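Local coordinates for Myo-inositol-1-phosphate synthase-related protein (Thermotoga maritima MSB8, PDB 3CIN) that binds nicotinamide-adenine-dinucleotide and belongs to the myo-inositol-1-phosphate synthase family, though its precise role is unassigned, at residues G333-D338 / A360-N365; T354-N359 / K372-I377. All coordinates share one frame; numbering follows the deposited sequence. Where two conformers were deposited one is given.

Interaction 1. Residues G333-D338 / A360-N365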
loop_
_atom_site.group_PDB
_atom_site.type_symbol
_atom_site.label_atom_id
_atom_site.label_comp_id
_atom_site.label_asym_id
_atom_site.label_seq_id
_atom_site.Cartn_x
_atom_site.Cartn_y
_atom_site.Cartn_z
ATOM N N GLY A 333 23.328 9.923 -6.511
ATOM C CA GLY A 333 23.956 11.030 -7.241
ATOM C C GLY A 333 23.868 12.355 -6.500
ATOM O O GLY A 333 24.845 13.085 -6.373
ATOM N N GLY A 334 22.704 12.658 -5.932
ATOM C CA GLY A 334 22.540 13.867 -5.185
ATOM C C GLY A 334 23.338 13.902 -3.912
ATOM O O GLY A 334 23.924 14.932 -3.561
ATOM N N LEU A 335 23.383 12.782 -3.218
ATOM C CA LEU A 335 24.214 12.708 -1.999
ATOM C C LEU A 335 25.666 12.952 -2.335
ATOM O O LEU A 335 26.392 13.630 -1.582
ATOM C CB LEU A 335 24.070 11.369 -1.321
ATOM C CG LEU A 335 22.692 11.070 -0.759
ATOM C CD1 LEU A 335 22.809 9.793 0.092
ATOM C CD2 LEU A 335 22.108 12.254 0.075
ATOM N N LEU A 336 26.086 12.466 -3.491
ATOM C CA LEU A 336 27.501 12.581 -3.853
ATOM C C LEU A 336 27.911 14.054 -4.076
ATOM O O LEU A 336 29.086 14.418 -3.873
ATOM C CB LEU A 336 27.807 11.715 -5.091
ATOM C CG LEU A 336 27.998 10.221 -4.813
ATOM C CD1 LEU A 336 28.070 9.395 -6.125
ATOM C CD2 LEU A 336 29.240 9.928 -3.970
ATOM N N VAL A 337 26.973 14.886 -4.527
ATOM C CA VAL A 337 27.258 16.302 -4.754
ATOM C C VAL A 337 27.696 16.916 -3.415
ATOM O O VAL A 337 28.556 17.751 -3.376
ATOM C CB VAL A 337 26.104 17.028 -5.379
ATOM C CG1 VAL A 337 26.416 18.542 -5.485
ATOM C CG2 VAL A 337 25.814 16.427 -6.808
ATOM N N ASP A 338 27.052 16.524 -2.320
ATOM C CA ASP A 338 27.486 16.989 -0.981
ATOM C C ASP A 338 28.798 16.319 -0.527
ATOM O O ASP A 338 29.700 16.992 -0.018
ATOM C CB ASP A 338 26.439 16.694 0.095
ATOM C CG ASP A 338 25.334 17.705 0.181
ATOM O OD1 ASP A 338 25.336 18.769 -0.510
ATOM O OD2 ASP A 338 24.413 17.491 1.028
ATOM N N ALA A 360 27.357 9.194 9.444
ATOM C CA ALA A 360 26.068 8.904 10.099
ATOM C C ALA A 360 24.831 9.373 9.326
ATOM O O ALA A 360 23.740 8.778 9.460
ATOM C CB ALA A 360 26.069 9.477 11.485
ATOM N N PHE A 361 24.963 10.463 8.582
ATOM C CA PHE A 361 23.876 10.967 7.810
ATOM C C PHE A 361 23.832 10.342 6.421
ATOM O O PHE A 361 22.795 9.968 5.931
ATOM C CB PHE A 361 23.915 12.496 7.629
ATOM C CG PHE A 361 22.729 13.014 6.826
ATOM C CD1 PHE A 361 21.438 12.963 7.366
ATOM C CD2 PHE A 361 22.860 13.432 5.522
ATOM C CE1 PHE A 361 20.324 13.344 6.588
ATOM C CE2 PHE A 361 21.728 13.844 4.756
ATOM C CZ PHE A 361 20.479 13.795 5.312
ATOM N N TYR A 362 24.981 10.264 5.757
ATOM C CA TYR A 362 25.003 9.878 4.356
ATOM C C TYR A 362 25.078 8.377 4.005
ATOM O O TYR A 362 24.873 7.982 2.846
ATOM C CB TYR A 362 26.148 10.638 3.650
ATOM C CG TYR A 362 25.904 12.109 3.514
ATOM C CD1 TYR A 362 25.158 12.624 2.454
ATOM C CD2 TYR A 362 26.393 12.985 4.403
ATOM C CE1 TYR A 362 24.962 13.989 2.321
ATOM C CE2 TYR A 362 26.184 14.345 4.288
ATOM C CZ TYR A 362 25.448 14.855 3.262
ATOM O OH TYR A 362 25.263 16.220 3.199
ATOM N N MET A 363 25.368 7.560 5.007
ATOM C CA MET A 363 25.726 6.166 4.789
ATOM C C MET A 363 24.823 5.305 5.602
ATOM O O MET A 363 24.487 5.638 6.753
ATOM C CB MET A 363 27.162 5.905 5.221
ATOM C CG MET A 363 28.208 6.699 4.525
ATOM S SD MET A 363 28.407 6.184 2.825
ATOM C CE MET A 363 29.506 7.419 2.095
ATOM N N LYS A 364 24.430 4.170 5.014
ATOM C CA LYS A 364 23.657 3.266 5.815
ATOM C C LYS A 364 24.425 2.299 6.661
ATOM O O LYS A 364 23.829 1.727 7.532
ATOM C CB LYS A 364 22.526 2.600 5.084
ATOM C CG LYS A 364 22.821 1.952 3.805
ATOM C CD LYS A 364 21.542 1.311 3.305
ATOM C CE LYS A 364 21.737 0.511 2.064
ATOM N NZ LYS A 364 21.633 1.358 0.845
ATOM N N ASN A 365 25.748 2.180 6.489
ATOM C CA ASN A 365 26.588 1.511 7.471
ATOM C C ASN A 365 27.678 2.455 7.853
ATOM O O ASN A 365 28.769 2.349 7.310
ATOM C CB ASN A 365 27.163 0.246 6.834
ATOM C CG ASN A 365 28.024 -0.564 7.756
ATOM O OD1 ASN A 365 28.128 -0.321 8.964
ATOM N ND2 ASN A 365 28.727 -1.553 7.153
#
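Leu335 and Asp338, one turn apart on helix 328-348, receive the phenol ring of Tyr362 from the last turn of helix 356-362. Leu335 directs its side chain at the second segment, and its CD2 methyl meets the rim of the ring, near the ring plane, with Leu335 CD2 3.9 Å from Tyr362 CD1. Leu335 CB backs this up at 4.1 Å from the same CD1 atom, while the other methyl, Leu335 CD1, lies 3.9 Å from the backbone Tyr362 O, where the helix is ending. Leu335 thus touches both the side chain and the main chain of the tyrosine.

Farther along, Asp338 takes the polar end of the ring. The Tyr362 hydroxyl donates to Asp338 OD2 at 2.7 Å, arriving on the anti side of the carboxylate and 32° out of its plane. OD2 lies near the ring plane, yet the carboxylate and ring planes are turned 85° against each other. Asp338 CB lies 3.4 Å from Tyr362 OH, brought close by the same bond. The carboxylate is buried but amply satisfied: OD2 takes a second hydrogen bond from Leu47 N, and OD1 forms a salt bridge with Arg341 NH2. Tyr362 CG stands beside the backbone N (chi1 -69°), which sends the ring across to helix 328-348. One face of the ring is covered by Phe361 CD2, 3.5 Å above the plane and over its centre.

Leu339 and Leu342 of helix 328-348 also touch the Tyr362 side chain, as does Met383 of helix 376-386. The pairing joins two helices linked in sequence through strand 353-354, the outermost strand within the chain of the parallel sheet in a Rossmann-type dinucleotide-binding domain, with the side chain of Leu335 about 8 Å from the bound nicotinamide-adenine-dinucleotide.

Interaction 2. Residues T354-N359 / K372-I377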
loop_
_atom_site.group_PDB
_atom_site.type_symbol
_atom_site.label_atom_id
_atom_site.label_comp_id
_atom_site.label_asym_id
_atom_site.label_seq_id
_atom_site.Cartn_x
_atom_site.Cartn_y
_atom_site.Cartn_z
ATOM N N THR A 354 38.377 8.075 9.416
ATOM C CA THR A 354 36.969 8.198 8.909
ATOM C C THR A 354 36.228 9.240 9.735
ATOM O O THR A 354 36.655 9.575 10.851
ATOM C CB THR A 354 36.221 6.851 8.792
ATOM O OG1 THR A 354 35.103 7.010 7.905
ATOM C CG2 THR A 354 35.767 6.309 10.088
ATOM N N VAL A 355 35.189 9.832 9.168
ATOM C CA VAL A 355 34.501 10.964 9.812
ATOM C C VAL A 355 33.019 10.563 10.099
ATOM O O VAL A 355 32.138 10.747 9.286
ATOM C CB VAL A 355 34.585 12.225 8.904
ATOM C CG1 VAL A 355 33.929 13.438 9.556
ATOM C CG2 VAL A 355 36.073 12.519 8.538
ATOM N N TYR A 356 32.761 10.099 11.329
ATOM C CA TYR A 356 31.404 9.654 11.687
ATOM C C TYR A 356 30.302 10.712 11.508
ATOM O O TYR A 356 29.243 10.379 11.057
ATOM C CB TYR A 356 31.399 9.138 13.108
ATOM C CG TYR A 356 30.060 8.672 13.583
ATOM C CD1 TYR A 356 29.474 7.512 13.049
ATOM C CD2 TYR A 356 29.375 9.349 14.581
ATOM C CE1 TYR A 356 28.248 7.047 13.554
ATOM C CE2 TYR A 356 28.135 8.924 15.048
ATOM C CZ TYR A 356 27.577 7.774 14.520
ATOM O OH TYR A 356 26.371 7.286 15.006
ATOM N N PRO A 357 30.540 11.994 11.860
ATOM C CA PRO A 357 29.469 13.006 11.693
ATOM C C PRO A 357 28.952 13.089 10.264
ATOM O O PRO A 357 27.751 13.269 10.075
ATOM C CB PRO A 357 30.160 14.309 12.114
ATOM C CG PRO A 357 31.187 13.844 13.136
ATOM C CD PRO A 357 31.712 12.557 12.582
ATOM N N VAL A 358 29.830 12.863 9.296
ATOM C CA VAL A 358 29.409 12.740 7.885
ATOM C C VAL A 358 28.760 11.384 7.581
ATOM O O VAL A 358 27.666 11.300 7.027
ATOM C CB VAL A 358 30.578 13.019 6.952
ATOM C CG1 VAL A 358 30.240 12.774 5.481
ATOM C CG2 VAL A 358 31.038 14.499 7.096
ATOM N N ASN A 359 29.442 10.301 7.937
ATOM C CA ASN A 359 28.967 8.959 7.648
ATOM C C ASN A 359 27.579 8.744 8.224
ATOM O O ASN A 359 26.759 8.110 7.575
ATOM C CB ASN A 359 29.893 7.890 8.245
ATOM C CG ASN A 359 31.301 7.980 7.699
ATOM O OD1 ASN A 359 31.509 8.375 6.524
ATOM N ND2 ASN A 359 32.240 7.419 8.480
ATOM N N LYS A 372 27.597 3.139 15.258
ATOM C CA LYS A 372 26.402 2.541 14.707
ATOM C C LYS A 372 25.433 3.599 14.168
ATOM O O LYS A 372 25.653 4.810 14.330
ATOM C CB LYS A 372 25.696 1.668 15.722
ATOM C CG LYS A 372 25.156 2.394 16.885
ATOM C CD LYS A 372 24.261 1.506 17.754
ATOM C CE LYS A 372 23.396 2.350 18.633
ATOM N NZ LYS A 372 24.165 3.533 19.144
ATOM N N ASN A 373 24.388 3.135 13.492
ATOM C CA ASN A 373 23.368 4.034 13.000
ATOM C C ASN A 373 22.632 4.710 14.191
ATOM O O ASN A 373 22.385 4.084 15.209
ATOM C CB ASN A 373 22.362 3.285 12.171
ATOM C CG ASN A 373 22.842 3.011 10.780
ATOM O OD1 ASN A 373 22.938 3.925 9.931
ATOM N ND2 ASN A 373 23.120 1.791 10.531
ATOM N N ILE A 374 22.244 5.967 13.966
ATOM C CA ILE A 374 21.388 6.764 14.867
ATOM C C ILE A 374 20.210 7.277 14.009
ATOM O O ILE A 374 20.302 7.263 12.789
ATOM C CB ILE A 374 22.145 7.927 15.530
ATOM C CG1 ILE A 374 22.824 8.829 14.491
ATOM C CG2 ILE A 374 23.173 7.362 16.518
ATOM C CD1 ILE A 374 23.409 10.087 15.078
ATOM N N PRO A 375 19.109 7.735 14.649
ATOM C CA PRO A 375 18.085 8.398 13.850
ATOM C C PRO A 375 18.662 9.479 12.936
ATOM O O PRO A 375 19.441 10.294 13.357
ATOM C CB PRO A 375 17.162 9.003 14.896
ATOM C CG PRO A 375 17.241 7.997 15.973
ATOM C CD PRO A 375 18.704 7.695 16.054
ATOM N N ARG A 376 18.251 9.451 11.679
ATOM C CA ARG A 376 18.899 10.282 10.684
ATOM C C ARG A 376 18.646 11.788 10.825
ATOM O O ARG A 376 19.470 12.582 10.376
ATOM C CB ARG A 376 18.557 9.795 9.278
ATOM C CG ARG A 376 19.781 9.715 8.393
ATOM C CD ARG A 376 19.602 8.725 7.163
ATOM N NE ARG A 376 19.841 7.320 7.469
ATOM C CZ ARG A 376 21.042 6.764 7.563
ATOM N NH1 ARG A 376 22.117 7.492 7.365
ATOM N NH2 ARG A 376 21.164 5.476 7.857
ATOM N N ILE A 377 17.565 12.199 11.488
ATOM C CA ILE A 377 17.360 13.621 11.795
ATOM C C ILE A 377 18.399 14.116 12.784
ATOM O O ILE A 377 18.913 15.243 12.682
ATOM C CB ILE A 377 15.860 13.903 12.237
ATOM C CG1 ILE A 377 14.924 13.645 11.028
ATOM C CG2 ILE A 377 15.649 15.389 12.619
ATOM C CD1 ILE A 377 13.445 13.309 11.315
#
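The first turn of helix 356-362 is tied to the loop leading into helix 376-386, beside the magnesium site, by one tyrosine hydroxyl. Tyr356 OH donates to the backbone Lys372 O at 2.7 Å, and the bond is nearly straight at the acceptor, with a C=O...O angle of 171°. This carbonyl oxygen also lies in the plane of the ring, at its edge. With CG anti to the backbone N (chi1 179°), the tyrosine extends far enough to bridge backbones whose nearest CA atoms, those of Tyr356 and Lys372, are 9.2 Å apart. Two residues on, Ile374 turns its branch to the same hydroxyl, bringing Ile374 CG2 to 3.5 Å from Tyr356 OH.

Each segment also has a side-chain bond of its own. Asn359 ND2 donates to Thr354 OG1 at 2.9 Å, with the acceptor close to the amide plane, which joins strand 353-354 to the helix that follows it. Both ends of this amide have further partners, ND2 at Gly367 O and OD1 at Gly218 N. Across the loop, a weak bond links Arg376 NH2 to Asn373 OD1.

Tyr356 also touches Glu371, which contributes to the metal site with Asn201, Pro366 and Pro368. Val355 and Val358, close to Tyr356 in the chain, pack on strand 214-217 and on Trp386 of helix 376-386; Asn373 and Pro375 rest on helix 276-281.

In the fold
The segments alternate along the chain, 333-338, 354-359, 360-365 and 372-377, so the two contacts interlock, their centres 10 Å apart. Both use helix 356-362: interaction 2 holds its start, interaction 1 its end. Arg376 connects them directly, its NH1 lying 2.9 Å from Phe361 O and 3.1 Å from Met363 O, probable hydrogen bonds where that helix finishes. Interaction 1 is buried near the centre of the chain and lies near the bound nucleotide, whereas interaction 2 lies at the surface near the magnesium ion. Together they join the short helix after strand 353-354 to helix 328-348 and to the loop leading into helix 376-386. Both also touch the second subunit.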